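Local coordinates for protein tRNA (guanine(9)-N1)-methyltransferase (Schizosaccharomyces pombe, PDB 4JWH) that methylates the N1 atom of guanosine at position 9 of cytoplasmic tRNA, using S-adenosyl-L-methionine as methyl donor, at residues A[188-192]-A[206-212]; A[144-148]-A[177-182]; A[93-97]-A[263-267]; A[238-243]-A[270-274]. All blocks are in the same frame, centred on the assembly; numbering follows the deposited sequence.

Contact 1 of 4, residues A[188-192]-A[206-212]; sequences KLVYL and DKIYIIG. With SAH (S-adenosyl-L-homocysteine), chain C.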
# COMPACT_ATOMS: atom_id res chain seq x y z
N LYS A 188 -7.96 13.66 -5.00
CA LYS A 188 -7.26 12.66 -5.78
C LYS A 188 -6.91 11.44 -4.93
O LYS A 188 -6.34 10.49 -5.44
CB LYS A 188 -5.99 13.25 -6.42
CG LYS A 188 -6.18 14.55 -7.24
CD LYS A 188 -6.58 14.34 -8.70
CE LYS A 188 -6.92 15.70 -9.41
NZ LYS A 188 -5.86 16.80 -9.28
N LEU A 189 -7.22 11.50 -3.64
CA LEU A 189 -6.94 10.40 -2.72
C LEU A 189 -7.98 9.32 -2.89
O LEU A 189 -9.17 9.60 -3.03
CB LEU A 189 -6.98 10.88 -1.26
CG LEU A 189 -5.84 11.78 -0.80
CD1 LEU A 189 -6.13 12.35 0.57
CD2 LEU A 189 -4.47 11.08 -0.83
N VAL A 190 -7.51 8.07 -2.87
CA VAL A 190 -8.41 6.91 -2.83
C VAL A 190 -7.82 5.98 -1.77
O VAL A 190 -6.67 5.57 -1.87
CB VAL A 190 -8.47 6.17 -4.21
CG1 VAL A 190 -9.20 4.83 -4.08
CG2 VAL A 190 -9.10 7.03 -5.30
N TYR A 191 -8.62 5.67 -0.75
CA TYR A 191 -8.21 4.71 0.27
C TYR A 191 -8.70 3.31 -0.14
O TYR A 191 -9.91 3.05 -0.23
CB TYR A 191 -8.79 5.11 1.64
CG TYR A 191 -7.95 4.68 2.83
CD1 TYR A 191 -7.58 5.60 3.80
CD2 TYR A 191 -7.57 3.33 3.02
CE1 TYR A 191 -6.82 5.24 4.90
CE2 TYR A 191 -6.78 2.95 4.13
CZ TYR A 191 -6.41 3.94 5.05
OH TYR A 191 -5.68 3.65 6.16
N LEU A 192 -7.75 2.42 -0.39
CA LEU A 192 -8.06 1.03 -0.72
C LEU A 192 -8.58 0.29 0.52
O LEU A 192 -7.94 0.30 1.57
CB LEU A 192 -6.81 0.36 -1.28
CG LEU A 192 -6.38 0.98 -2.64
CD1 LEU A 192 -5.07 0.43 -3.11
CD2 LEU A 192 -7.46 0.70 -3.72
N ASP A 206 -2.94 10.31 -12.16
CA ASP A 206 -2.97 11.54 -11.36
C ASP A 206 -3.49 11.30 -9.93
O ASP A 206 -3.60 12.26 -9.13
CB ASP A 206 -3.65 12.73 -12.11
CG ASP A 206 -5.14 12.50 -12.34
OD1 ASP A 206 -5.92 13.49 -12.39
OD2 ASP A 206 -5.55 11.32 -12.43
N LYS A 207 -3.73 10.03 -9.59
CA LYS A 207 -4.30 9.71 -8.28
C LYS A 207 -3.28 9.19 -7.23
O LYS A 207 -2.12 8.87 -7.53
CB LYS A 207 -5.48 8.73 -8.43
CG LYS A 207 -6.63 9.29 -9.32
CD LYS A 207 -7.43 10.35 -8.59
CE LYS A 207 -8.53 10.92 -9.45
NZ LYS A 207 -9.45 9.86 -9.96
N ILE A 208 -3.75 9.12 -5.99
CA ILE A 208 -2.88 8.82 -4.90
C ILE A 208 -3.61 7.73 -4.15
O ILE A 208 -4.72 7.96 -3.68
CB ILE A 208 -2.63 10.07 -4.03
CG1 ILE A 208 -1.95 11.17 -4.87
CG2 ILE A 208 -1.82 9.70 -2.81
CD1 ILE A 208 -1.92 12.52 -4.19
N TYR A 209 -3.02 6.54 -4.10
CA TYR A 209 -3.72 5.35 -3.55
C TYR A 209 -3.19 5.07 -2.18
O TYR A 209 -2.00 5.05 -2.00
CB TYR A 209 -3.55 4.13 -4.49
CG TYR A 209 -4.26 4.44 -5.78
CD1 TYR A 209 -5.65 4.35 -5.86
CD2 TYR A 209 -3.55 4.93 -6.88
CE1 TYR A 209 -6.32 4.68 -7.05
CE2 TYR A 209 -4.21 5.28 -8.06
CZ TYR A 209 -5.60 5.15 -8.12
OH TYR A 209 -6.27 5.48 -9.27
N ILE A 210 -4.08 4.88 -1.21
CA ILE A 210 -3.66 4.64 0.17
C ILE A 210 -3.86 3.17 0.55
O ILE A 210 -4.92 2.62 0.30
CB ILE A 210 -4.43 5.51 1.18
CG1 ILE A 210 -4.33 7.01 0.78
CG2 ILE A 210 -3.89 5.33 2.61
CD1 ILE A 210 -5.50 7.83 1.35
N ILE A 211 -2.84 2.58 1.16
CA ILE A 211 -2.94 1.25 1.79
C ILE A 211 -2.86 1.43 3.31
O ILE A 211 -1.95 2.12 3.81
CB ILE A 211 -1.81 0.30 1.32
CG1 ILE A 211 -1.78 0.25 -0.23
CG2 ILE A 211 -1.96 -1.10 1.95
CD1 ILE A 211 -0.55 -0.42 -0.84
N GLY A 212 -3.81 0.84 4.05
CA GLY A 212 -3.70 0.78 5.52
C GLY A 212 -2.49 -0.01 6.01
O GLY A 212 -2.37 -1.20 5.72
N SAH C . -9.21 -4.47 8.93
CA SAH C . -8.14 -3.75 8.25
CB SAH C . -7.15 -4.83 7.72
CG SAH C . -6.65 -4.50 6.38
SD SAH C . -5.41 -5.37 5.51
C SAH C . -8.80 -2.73 7.33
O SAH C . -8.38 -2.34 6.28
OXT SAH C . -9.79 -2.18 7.70
C5' SAH C . -4.28 -4.08 5.15
C4' SAH C . -4.59 -3.16 3.98
O4' SAH C . -4.53 -3.80 2.75
C3' SAH C . -5.95 -2.44 4.00
O3' SAH C . -5.95 -1.31 4.83
C2' SAH C . -6.19 -2.11 2.57
O2' SAH C . -5.56 -0.90 2.29
C1' SAH C . -5.50 -3.26 1.89
N9 SAH C . -6.43 -4.29 1.40
C8 SAH C . -6.47 -5.54 1.77
N7 SAH C . -7.36 -6.23 1.10
C5 SAH C . -7.88 -5.42 0.23
C6 SAH C . -8.90 -5.49 -0.81
N6 SAH C . -9.53 -6.61 -1.05
N1 SAH C . -9.15 -4.40 -1.50
C2 SAH C . -8.52 -3.27 -1.27
N3 SAH C . -7.61 -3.12 -0.34
C4 SAH C . -7.24 -4.14 0.43
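D206 meets K188 where two parallel strands of the SPOUT-type sheet begin. Its carboxylate crosses the aliphatic part of K188; the charges, K188 NZ and D206 OD1, stay 4.5 Å apart, beyond a salt bridge. K207 folds back over the K188 carbonyl, bringing K207 CD 3.3 Å from K188 O. I208 N donates to K188 O, and I208 O accepts from V190 N. The branch CG2 of I208 packs 3.6 Å from L189 CD2. On the other sheet face Y209 runs alongside V190, with Y209 CD1 3.7 Å from V190 CB. The Y209 hydroxyl hydrogen-bonds to the backbone N of D204. I210 N donates to V190 O and I210 O accepts from L192 N. I210 CG2, anti to the backbone N, sits over the centre of the Y191 ring, 3.7 Å from its centroid, a CH-pi contact. The Y191 hydroxyl hydrogen-bonds to the D109 carboxylate. I211 turns away, and its CG2 lies 3.6 Å from SAH O2'. G212 N donates to SAH O2' at 3.0 Å, while that hydroxyl donates to L192 O at 2.8 Å. This 2'-hydroxyl is thus gripped from both strands, which implies that its recognition rests on main-chain atoms.

Contact 2 of 4, residues A[144-148]-A[177-182]; sequences LFATN and SYLEEF
F145 and F182 meet where the short helix 178-181 packs against strand 143-147 of the parallel sheet in this SPOUT-type fold. The helix opens with a capping box formed by S177 and E180. The aromatic contact is edge-to-face. F182 presents its edge, and its CZ stands over the centre of the F145 ring. The centroids are 5.0 Å apart and the planes meet at 66°. F145 CG lies anti to the carbonyl carbon (chi1 -78°), which places the ring beneath F182 CZ. E181 crosses F145 at about a right angle. Its chain bends at chi2 (75°), and OE1 comes 3.6 Å from F145 CE1. V107 of strand 105-109 and I208 of strand 208-212 also touch F182.

The other apolar and edge contacts lie nearer the start of the helix. T147 packs its CB and CG2 against the S177-Y178 peptide. T147 OG1 meets the Y178 ring at its edge, in the ring plane. The Y178 hydroxyl bonds to Q231 of helix 223-231, and that tyrosine also packs on I210.

Polar contacts between the segments run through water. One molecule accepts from T147 OG1 at 2.7 Å and donates to N148 OD1 at 2.6 Å. It also accepts a weak bond from Y178 N. N148 OD1 also comes 3.3 Å from S177 CA. The cap itself is reciprocal. E180 N donates to S177 OG at 2.8 Å, and S177 N donates to the anti side of E180 OE2 at 3.0 Å.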
# COMPACT_ATOMS: atom_id res chain seq x y z
N LEU A 144 6.63 6.06 -3.24
CA LEU A 144 6.15 5.45 -2.02
C LEU A 144 6.22 6.39 -0.82
O LEU A 144 7.28 6.94 -0.52
CB LEU A 144 6.93 4.15 -1.73
CG LEU A 144 6.47 3.23 -0.58
CD1 LEU A 144 5.01 2.87 -0.78
CD2 LEU A 144 7.36 1.93 -0.47
N PHE A 145 5.09 6.59 -0.14
CA PHE A 145 5.05 7.42 1.06
C PHE A 145 4.69 6.53 2.21
O PHE A 145 3.92 5.55 2.04
CB PHE A 145 4.02 8.56 0.96
CG PHE A 145 4.48 9.74 0.12
CD1 PHE A 145 4.73 11.00 0.71
CD2 PHE A 145 4.66 9.60 -1.25
CE1 PHE A 145 5.14 12.09 -0.06
CE2 PHE A 145 5.07 10.67 -2.03
CZ PHE A 145 5.34 11.93 -1.42
N ALA A 146 5.26 6.85 3.37
CA ALA A 146 4.84 6.23 4.63
C ALA A 146 4.42 7.36 5.60
O ALA A 146 5.29 8.07 6.17
CB ALA A 146 5.94 5.41 5.21
N THR A 147 3.12 7.54 5.79
CA THR A 147 2.61 8.69 6.55
C THR A 147 2.22 8.32 7.99
O THR A 147 1.94 7.15 8.27
CB THR A 147 1.43 9.41 5.80
OG1 THR A 147 0.35 8.49 5.57
CG2 THR A 147 1.90 9.99 4.44
N ASN A 148 2.17 9.31 8.87
CA ASN A 148 2.20 9.10 10.33
C ASN A 148 3.29 8.11 10.70
O ASN A 148 3.09 7.29 11.58
CB ASN A 148 0.86 8.60 10.88
CG ASN A 148 -0.20 9.68 10.91
OD1 ASN A 148 -1.07 9.72 10.05
ND2 ASN A 148 -0.15 10.55 11.91
N SER A 177 0.31 13.16 8.52
CA SER A 177 -0.76 12.29 8.03
C SER A 177 -0.85 12.47 6.52
O SER A 177 -0.35 13.49 6.00
CB SER A 177 -2.09 12.70 8.65
OG SER A 177 -2.53 13.90 8.03
N TYR A 178 -1.45 11.51 5.81
CA TYR A 178 -1.67 11.66 4.36
C TYR A 178 -2.53 12.88 4.05
O TYR A 178 -2.32 13.54 3.03
CB TYR A 178 -2.23 10.38 3.67
CG TYR A 178 -3.54 9.80 4.22
CD1 TYR A 178 -3.54 8.66 5.01
CD2 TYR A 178 -4.76 10.36 3.91
CE1 TYR A 178 -4.75 8.12 5.53
CE2 TYR A 178 -5.99 9.81 4.41
CZ TYR A 178 -5.96 8.71 5.22
OH TYR A 178 -7.13 8.17 5.73
N LEU A 179 -3.49 13.15 4.93
CA LEU A 179 -4.41 14.28 4.80
C LEU A 179 -3.63 15.58 4.89
O LEU A 179 -3.91 16.52 4.14
CB LEU A 179 -5.54 14.22 5.85
CG LEU A 179 -6.82 15.04 5.58
CD1 LEU A 179 -7.50 14.62 4.28
CD2 LEU A 179 -7.82 14.97 6.75
N GLU A 180 -2.63 15.62 5.76
CA GLU A 180 -1.74 16.77 5.88
C GLU A 180 -0.86 16.88 4.66
O GLU A 180 -0.81 17.93 4.04
CB GLU A 180 -0.90 16.71 7.17
CG GLU A 180 -1.75 16.88 8.42
CD GLU A 180 -0.98 16.68 9.74
OE1 GLU A 180 -1.32 17.40 10.70
OE2 GLU A 180 -0.09 15.81 9.84
N GLU A 181 -0.17 15.79 4.31
CA GLU A 181 0.77 15.79 3.21
C GLU A 181 0.12 16.08 1.84
O GLU A 181 0.74 16.73 0.99
CB GLU A 181 1.58 14.48 3.23
CG GLU A 181 2.56 14.27 2.09
CD GLU A 181 3.82 15.12 2.21
OE1 GLU A 181 4.40 15.43 1.15
OE2 GLU A 181 4.23 15.47 3.34
N PHE A 182 -1.11 15.61 1.66
CA PHE A 182 -1.85 15.76 0.38
C PHE A 182 -3.16 16.56 0.47
O PHE A 182 -4.10 16.30 -0.25
CB PHE A 182 -2.11 14.39 -0.26
CG PHE A 182 -0.85 13.62 -0.58
CD1 PHE A 182 -0.43 12.58 0.25
CD2 PHE A 182 -0.04 13.99 -1.66
CE1 PHE A 182 0.76 11.88 -0.03
CE2 PHE A 182 1.14 13.29 -1.96
CZ PHE A 182 1.55 12.24 -1.15
O HOH W 1 -1.43 8.74 7.62

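Contact 3 of 4, residues A[93-97]-A[263-267]; sequences RIRLG and LWLEY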
# COMPACT_ATOMS: atom_id res chain seq x y z
N ARG A 93 9.18 -14.51 -11.55
CA ARG A 93 8.63 -13.42 -12.40
C ARG A 93 9.75 -12.72 -13.13
O ARG A 93 10.77 -12.33 -12.55
CB ARG A 93 7.86 -12.40 -11.53
CG ARG A 93 6.92 -11.51 -12.33
CD ARG A 93 6.33 -10.38 -11.46
NE ARG A 93 7.21 -9.20 -11.40
CZ ARG A 93 7.40 -8.33 -12.40
NH1 ARG A 93 6.77 -8.48 -13.57
NH2 ARG A 93 8.22 -7.30 -12.22
N ILE A 94 9.57 -12.58 -14.44
CA ILE A 94 10.57 -11.92 -15.22
C ILE A 94 10.00 -10.58 -15.71
O ILE A 94 8.84 -10.50 -16.06
CB ILE A 94 11.10 -12.81 -16.37
CG1 ILE A 94 12.21 -12.10 -17.12
CG2 ILE A 94 10.00 -13.18 -17.38
CD1 ILE A 94 12.83 -12.98 -18.14
N ARG A 95 10.83 -9.54 -15.67
CA ARG A 95 10.43 -8.22 -16.13
C ARG A 95 11.00 -7.93 -17.52
O ARG A 95 12.21 -8.04 -17.75
CB ARG A 95 10.91 -7.17 -15.14
CG ARG A 95 10.24 -5.82 -15.31
CD ARG A 95 11.29 -4.75 -15.46
NE ARG A 95 11.97 -4.53 -14.21
CZ ARG A 95 13.26 -4.21 -14.08
NH1 ARG A 95 14.04 -4.07 -15.14
NH2 ARG A 95 13.75 -4.05 -12.87
N LEU A 96 10.12 -7.53 -18.44
CA LEU A 96 10.50 -7.23 -19.82
C LEU A 96 10.38 -5.74 -20.12
O LEU A 96 9.39 -5.10 -19.78
CB LEU A 96 9.62 -7.98 -20.84
CG LEU A 96 8.98 -9.34 -20.57
CD1 LEU A 96 7.86 -9.57 -21.58
CD2 LEU A 96 9.99 -10.48 -20.62
N GLY A 97 11.40 -5.18 -20.76
CA GLY A 97 11.26 -3.86 -21.33
C GLY A 97 11.77 -2.71 -20.49
O GLY A 97 12.47 -2.91 -19.50
N LEU A 263 2.06 -4.52 -10.21
CA LEU A 263 1.96 -5.41 -11.36
C LEU A 263 0.86 -4.99 -12.34
O LEU A 263 0.97 -5.21 -13.56
CB LEU A 263 1.81 -6.86 -10.91
CG LEU A 263 3.13 -7.44 -10.37
CD1 LEU A 263 2.95 -8.87 -9.80
CD2 LEU A 263 4.23 -7.44 -11.39
N TRP A 264 -0.19 -4.37 -11.83
CA TRP A 264 -1.20 -3.84 -12.72
C TRP A 264 -0.60 -2.75 -13.60
O TRP A 264 -0.88 -2.70 -14.79
CB TRP A 264 -2.44 -3.32 -11.98
CG TRP A 264 -3.53 -3.00 -12.99
CD1 TRP A 264 -4.45 -3.87 -13.49
CD2 TRP A 264 -3.76 -1.74 -13.65
NE1 TRP A 264 -5.26 -3.23 -14.42
CE2 TRP A 264 -4.86 -1.92 -14.52
CE3 TRP A 264 -3.15 -0.48 -13.57
CZ2 TRP A 264 -5.36 -0.88 -15.34
CZ3 TRP A 264 -3.63 0.55 -14.37
CH2 TRP A 264 -4.73 0.35 -15.24
N LEU A 265 0.21 -1.87 -13.02
CA LEU A 265 0.91 -0.87 -13.85
C LEU A 265 1.64 -1.52 -15.02
O LEU A 265 1.54 -1.06 -16.17
CB LEU A 265 1.85 -0.02 -13.00
CG LEU A 265 1.13 0.79 -11.93
CD1 LEU A 265 2.11 1.51 -11.03
CD2 LEU A 265 0.11 1.77 -12.57
N GLU A 266 2.36 -2.61 -14.74
CA GLU A 266 3.08 -3.33 -15.78
C GLU A 266 2.16 -4.01 -16.79
O GLU A 266 2.30 -3.82 -18.00
CB GLU A 266 3.99 -4.38 -15.14
CG GLU A 266 4.65 -5.26 -16.19
CD GLU A 266 5.89 -6.00 -15.71
OE1 GLU A 266 6.43 -5.68 -14.63
OE2 GLU A 266 6.32 -6.90 -16.46
N TYR A 267 1.22 -4.83 -16.31
CA TYR A 267 0.45 -5.69 -17.21
C TYR A 267 -0.83 -5.03 -17.69
O TYR A 267 -1.32 -5.33 -18.78
CB TYR A 267 0.11 -7.03 -16.53
CG TYR A 267 1.29 -7.85 -16.04
CD1 TYR A 267 2.44 -8.01 -16.81
CD2 TYR A 267 1.25 -8.47 -14.79
CE1 TYR A 267 3.54 -8.79 -16.35
CE2 TYR A 267 2.33 -9.25 -14.32
CZ TYR A 267 3.48 -9.39 -15.09
OH TYR A 267 4.53 -10.17 -14.63
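The C-terminal end of helix 254-267 receives the first modelled residues of the chain, an irregular segment that leads toward strand 105-109. R93 carries the contact. Its CG lies anti to the backbone N (chi1 -163°), and its chain, bent at chi3, runs past the side chains of L263, E266 and Y267 in the opposite direction. R93 NH1 donates to Y267 OH at 3.0 Å, and the hydroxyl lies close to the guanidinium plane. The same nitrogen forms a salt bridge with E266. R93 NH1 is 3.0 Å from E266 OE1 and 3.3 Å from E266 OE2, and both hydrogen bonds are weak. The carboxylate stands steeply to the guanidinium, with the planes 76° apart. This is not the flat two-nitrogen pairing of a bidentate bridge. L263 covers one face of the guanidinium, with L263 CD2 3.4 Å from R93 CZ. R95 adds only a light touch, its CG lying 3.9 Å from E266 OE1. Its guanidinium goes elsewhere, with NH2 bonding to the carbonyl of T137 at the end of helix 118-137. Helix 270-277 flanks the site, where E276 touches both R93 and L263 and K272 makes a cation-pi contact with Y267.

Contact 4 of 4, residues A[238-243]-A[270-274]; sequences LPIDEY and WEKAF. With SAH (S-adenosyl-L-homocysteine), chain C.
P239 points its CG at one face of the W270 indole. This CG sits 3.5 Å from the centroid of the five-membered ring, close to the ring normal, as a CH-pi contact. L238 reaches the far end of the same indole, with L238 CD2 3.9 Å from W270 CZ3. F274 lies one turn further along the helix. Its edge faces the P239 carbonyl, with P239 O 3.4 Å from F274 CE2, and I240 CG1 lies 3.9 Å from F274 CZ. Y243 also comes near F274, but the position of its ring is doubtful. The loop follows strand 234-236 and forms part of the cofactor pocket of this SPOUT-clan methyltransferase. P239 is the centre of an inverse gamma turn. L238 N donates to the adenine N1 of SAH at 3.1 Å and almost straight (173°). The I240 methyl CD1 lies 3.9 Å from SAH N6. Further out, the indole NE1 of W270 bonds to the T201 carbonyl, and its ring stacks on W264. P239 also touches T199 and I200. L252 packs on L238 and I240, while I260 of helix 254-267 lies against W270 and F274.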
# COMPACT_ATOMS: atom_id res chain seq x y z
N LEU A 238 -10.18 -3.98 -4.34
CA LEU A 238 -9.58 -4.63 -5.48
C LEU A 238 -10.62 -5.50 -6.19
O LEU A 238 -11.51 -6.07 -5.53
CB LEU A 238 -8.40 -5.50 -5.03
CG LEU A 238 -7.12 -4.76 -4.59
CD1 LEU A 238 -6.09 -5.73 -4.09
CD2 LEU A 238 -6.57 -3.95 -5.75
N PRO A 239 -10.53 -5.59 -7.54
CA PRO A 239 -11.53 -6.38 -8.29
C PRO A 239 -11.25 -7.89 -8.18
O PRO A 239 -11.10 -8.60 -9.18
CB PRO A 239 -11.38 -5.87 -9.72
CG PRO A 239 -9.95 -5.41 -9.82
CD PRO A 239 -9.53 -4.96 -8.43
N ILE A 240 -11.17 -8.36 -6.95
CA ILE A 240 -10.72 -9.71 -6.65
C ILE A 240 -11.77 -10.72 -7.11
O ILE A 240 -11.46 -11.62 -7.89
CB ILE A 240 -10.38 -9.87 -5.16
CG1 ILE A 240 -8.99 -9.33 -4.88
CG2 ILE A 240 -10.44 -11.32 -4.74
CD1 ILE A 240 -8.53 -9.55 -3.47
N ASP A 241 -13.00 -10.56 -6.64
CA ASP A 241 -14.11 -11.35 -7.15
C ASP A 241 -14.15 -11.10 -8.66
O ASP A 241 -13.86 -9.99 -9.10
CB ASP A 241 -15.42 -10.92 -6.48
N GLU A 242 -14.47 -12.11 -9.47
CA GLU A 242 -14.93 -13.41 -9.01
C GLU A 242 -13.86 -14.49 -9.18
O GLU A 242 -14.17 -15.68 -9.34
CB GLU A 242 -16.20 -13.81 -9.79
N TYR A 243 -12.59 -14.08 -9.14
CA TYR A 243 -11.50 -15.05 -9.18
C TYR A 243 -11.05 -15.41 -7.75
O TYR A 243 -10.28 -16.35 -7.56
CB TYR A 243 -10.38 -14.64 -10.15
CG TYR A 243 -10.53 -13.32 -10.92
CD1 TYR A 243 -11.78 -12.82 -11.33
CD2 TYR A 243 -9.40 -12.58 -11.25
CE1 TYR A 243 -11.88 -11.59 -12.03
CE2 TYR A 243 -9.49 -11.37 -11.94
CZ TYR A 243 -10.72 -10.88 -12.33
OH TYR A 243 -10.75 -9.67 -13.02
N TRP A 270 -5.76 -7.31 -14.39
CA TRP A 270 -5.82 -7.68 -12.98
C TRP A 270 -5.59 -9.17 -12.80
O TRP A 270 -5.00 -9.57 -11.82
CB TRP A 270 -7.13 -7.27 -12.27
CG TRP A 270 -7.34 -5.81 -12.23
CD1 TRP A 270 -8.14 -5.07 -13.06
CD2 TRP A 270 -6.78 -4.90 -11.28
NE1 TRP A 270 -8.07 -3.74 -12.71
CE2 TRP A 270 -7.25 -3.61 -11.62
CE3 TRP A 270 -5.89 -5.04 -10.20
CZ2 TRP A 270 -6.88 -2.46 -10.91
CZ3 TRP A 270 -5.51 -3.89 -9.49
CH2 TRP A 270 -6.01 -2.62 -9.86
N GLU A 271 -6.04 -9.97 -13.77
CA GLU A 271 -5.95 -11.43 -13.62
C GLU A 271 -4.49 -11.88 -13.52
O GLU A 271 -4.16 -12.73 -12.70
CB GLU A 271 -6.75 -12.16 -14.71
CG GLU A 271 -8.23 -11.71 -14.66
CD GLU A 271 -9.17 -12.40 -15.63
OE1 GLU A 271 -8.96 -12.29 -16.87
OE2 GLU A 271 -10.14 -13.04 -15.15
N LYS A 272 -3.62 -11.28 -14.33
CA LYS A 272 -2.22 -11.63 -14.31
C LYS A 272 -1.58 -11.26 -12.98
O LYS A 272 -0.76 -12.00 -12.46
CB LYS A 272 -1.45 -10.99 -15.45
CG LYS A 272 -0.18 -11.75 -15.75
CD LYS A 272 0.44 -11.31 -17.05
CE LYS A 272 1.79 -11.99 -17.20
NZ LYS A 272 2.45 -11.57 -18.48
N ALA A 273 -1.93 -10.08 -12.47
CA ALA A 273 -1.37 -9.56 -11.22
C ALA A 273 -1.77 -10.50 -10.07
O ALA A 273 -0.92 -10.92 -9.26
CB ALA A 273 -1.86 -8.15 -10.99
N PHE A 274 -3.06 -10.85 -10.02
CA PHE A 274 -3.53 -11.82 -9.03
C PHE A 274 -2.81 -13.17 -9.20
O PHE A 274 -2.37 -13.76 -8.22
CB PHE A 274 -5.05 -12.03 -9.13
CG PHE A 274 -5.87 -10.80 -8.89
CD1 PHE A 274 -5.50 -9.87 -7.94
CD2 PHE A 274 -7.06 -10.59 -9.60
CE1 PHE A 274 -6.28 -8.75 -7.70
CE2 PHE A 274 -7.85 -9.47 -9.36
CZ PHE A 274 -7.45 -8.55 -8.41
N SAH C . -9.21 -4.47 8.93
CA SAH C . -8.14 -3.75 8.25
CB SAH C . -7.15 -4.83 7.72
CG SAH C . -6.65 -4.50 6.38
SD SAH C . -5.41 -5.37 5.51
C SAH C . -8.80 -2.73 7.33
O SAH C . -8.38 -2.34 6.28
OXT SAH C . -9.79 -2.18 7.70
C5' SAH C . -4.28 -4.08 5.15
C4' SAH C . -4.59 -3.16 3.98
O4' SAH C . -4.53 -3.80 2.75
C3' SAH C . -5.95 -2.44 4.00
O3' SAH C . -5.95 -1.31 4.83
C2' SAH C . -6.19 -2.11 2.57
O2' SAH C . -5.56 -0.90 2.29
C1' SAH C . -5.50 -3.26 1.89
N9 SAH C . -6.43 -4.29 1.40
C8 SAH C . -6.47 -5.54 1.77
N7 SAH C . -7.36 -6.23 1.10
C5 SAH C . -7.88 -5.42 0.23
C6 SAH C . -8.90 -5.49 -0.81
N6 SAH C . -9.53 -6.61 -1.05
N1 SAH C . -9.15 -4.40 -1.50
C2 SAH C . -8.52 -3.27 -1.27
N3 SAH C . -7.61 -3.12 -0.34
C4 SAH C . -7.24 -4.14 0.43

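Contact 1 is buried, contacts 2 and 4 are partly buried, and contact 3 lies at the surface. Contacts 1 and 2 reach the same sheet and touch through Y178 and F182 of 177-182. Contact 1 is held largely by main-chain bonds between strands, contact 2 by an aromatic pair and a water. Contacts 3 and 4 use consecutive helices, 254-267 and 270-277, which pack together through the stacked W264 and W270. Their chemistry differs: contact 3 combines a salt bridge and a tyrosine hydrogen bond of one arginine, contact 4 relies on proline and aromatic packing. Contacts 1 and 4 both bind SAH, at the ribose and the adenine respectively. Contact 2 lies across the chain's centre from contacts 3 and 4.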